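Local atomic coordinates of N-acetylcysteine deacetylase (Bacillus subtilis, PDB entry 1YSJ), a protein that probably catalyses the metal-dependent deacetylation of N-acetylcysteine to cysteine and acetate, a step that lets the bacterium use S-(2-succino)cysteine as a sulfur source. Residues A[187-192]-A[385-390]. The protein carries 1 engineered substitution. Numbering follows the deposited sequence.
Sequences LPVGTI and LTVASQ
Val387 reaches from its helix into the bend formed by Val189, Gly190 and Ile192, and its two methyls divide the work. CG1, anti to the backbone N (chi1 -178°), lies 3.9 Å from Gly190 CA and 4.1 Å from Ile192 CD1; the Ile192 and Val387 side chains lie alongside with their directions reversed. CG2 takes the other part of the bend, 3.8 Å from Gly190 N and 3.9 Å from Val189 CG1, with the two valines meeting at a slant. Gly190 occupies the third position of a type II turn, closed by Thr191 N to Pro188 O at 3.2 Å. At its phi of 98° a CB would jam against the carbonyl O of Val189, reason enough for a glycine. The contact rests on van der Waals packing, with no polar bond between the segments. With an alanine here in place of Val387 both CG methyls go, and a gap would probably open beside Gly190, leaving Val189 CG1 and Ile192 CD1 without this neighbour. Tyr337 and Met365 also touch both Val387 and Ile192. In the metal-binding alpha/beta domain of this M20 enzyme, the turn leads into strand 191-194, set between strands 360-366 and 338-341 of the mixed sheet that also carries nickel ligand His182, while helix 384-402 packs over it and its Leu385 touches helices 28-43 and 124-139.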
loop_
_atom_site.group_PDB
_atom_site.type_symbol
_atom_site.label_atom_id
_atom_site.label_comp_id
_atom_site.label_asym_id
_atom_site.label_seq_id
_atom_site.Cartn_x
_atom_site.Cartn_y
_atom_site.Cartn_z
ATOM N N LEU A 187 7.027 27.899 26.431
ATOM C CA LEU A 187 7.755 29.034 27.004
ATOM C C LEU A 187 6.811 29.959 27.774
ATOM O O LEU A 187 5.632 30.054 27.437
ATOM C CB LEU A 187 8.502 29.808 25.908
ATOM C CG LEU A 187 9.705 29.141 25.238
ATOM C CD1 LEU A 187 10.249 30.033 24.140
ATOM C CD2 LEU A 187 10.805 28.797 26.248
ATOM N N PRO A 188 7.321 30.644 28.812
ATOM C CA PRO A 188 6.432 31.506 29.589
ATOM C C PRO A 188 6.203 32.874 28.944
ATOM O O PRO A 188 6.978 33.292 28.084
ATOM C CB PRO A 188 7.169 31.654 30.926
ATOM C CG PRO A 188 8.611 31.489 30.591
ATOM C CD PRO A 188 8.704 30.663 29.329
ATOM N N VAL A 189 5.137 33.549 29.366
ATOM C CA VAL A 189 4.824 34.908 28.920
ATOM C C VAL A 189 5.935 35.872 29.342
ATOM O O VAL A 189 6.382 35.855 30.494
ATOM C CB VAL A 189 3.455 35.382 29.489
ATOM C CG1 VAL A 189 3.179 36.846 29.136
ATOM C CG2 VAL A 189 2.332 34.494 28.980
ATOM N N GLY A 190 6.376 36.703 28.398
ATOM C CA GLY A 190 7.460 37.650 28.635
ATOM C C GLY A 190 8.801 37.142 28.135
ATOM O O GLY A 190 9.810 37.842 28.229
ATOM N N THR A 191 8.804 35.921 27.604
ATOM C CA THR A 191 10.017 35.280 27.109
ATOM C C THR A 191 10.001 35.117 25.585
ATOM O O THR A 191 9.024 34.638 25.009
ATOM C CB THR A 191 10.252 33.919 27.802
ATOM O OG1 THR A 191 10.348 34.118 29.218
ATOM C CG2 THR A 191 11.538 33.266 27.308
ATOM N N ILE A 192 11.100 35.530 24.956
ATOM C CA ILE A 192 11.298 35.445 23.510
ATOM C C ILE A 192 12.455 34.472 23.224
ATOM O O ILE A 192 13.539 34.596 23.802
ATOM C CB ILE A 192 11.578 36.858 22.896
ATOM C CG1 ILE A 192 10.349 37.772 23.027
ATOM C CG2 ILE A 192 11.964 36.771 21.423
ATOM C CD1 ILE A 192 10.345 38.683 24.240
ATOM N N LEU A 385 0.068 39.051 24.169
ATOM C CA LEU A 385 -0.331 40.037 23.165
ATOM C C LEU A 385 0.335 41.389 23.391
ATOM O O LEU A 385 0.716 42.065 22.438
ATOM C CB LEU A 385 -1.849 40.196 23.137
ATOM C CG LEU A 385 -2.649 39.130 22.384
ATOM C CD1 LEU A 385 -4.116 39.154 22.823
ATOM C CD2 LEU A 385 -2.523 39.316 20.872
ATOM N N THR A 386 0.467 41.774 24.655
ATOM C CA THR A 386 1.236 42.957 25.026
ATOM C C THR A 386 2.713 42.728 24.691
ATOM O O THR A 386 3.327 43.530 23.982
ATOM C CB THR A 386 1.050 43.294 26.523
ATOM O OG1 THR A 386 -0.344 43.493 26.786
ATOM C CG2 THR A 386 1.821 44.552 26.916
ATOM N N VAL A 387 3.258 41.613 25.176
ATOM C CA VAL A 387 4.662 41.258 24.960
ATOM C C VAL A 387 5.049 41.352 23.488
ATOM O O VAL A 387 5.987 42.067 23.134
ATOM C CB VAL A 387 4.997 39.832 25.493
ATOM C CG1 VAL A 387 6.479 39.519 25.300
ATOM C CG2 VAL A 387 4.613 39.694 26.973
ATOM N N ALA A 388 4.308 40.641 22.643
ATOM C CA ALA A 388 4.650 40.491 21.236
ATOM C C ALA A 388 4.495 41.782 20.436
ATOM O O ALA A 388 5.330 42.091 19.582
ATOM C CB ALA A 388 3.826 39.367 20.613
ATOM N N SER A 389 3.426 42.530 20.701
ATOM C CA SER A 389 3.183 43.781 19.980
ATOM C C SER A 389 4.281 44.797 20.284
ATOM O O SER A 389 4.814 45.438 19.371
ATOM C CB SER A 389 1.791 44.348 20.284
ATOM O OG SER A 389 1.571 44.463 21.676
ATOM N N GLN A 390 4.630 44.902 21.567
ATOM C CA GLN A 390 5.697 45.784 22.039
ATOM C C GLN A 390 7.076 45.347 21.545
ATOM O O GLN A 390 7.898 46.189 21.164
ATOM C CB GLN A 390 5.707 45.855 23.569
ATOM C CG GLN A 390 4.459 46.451 24.205
ATOM C CD GLN A 390 4.609 46.672 25.708
ATOM O OE1 GLN A 390 3.926 47.517 26.293
ATOM N NE2 GLN A 390 5.509 45.920 26.338
#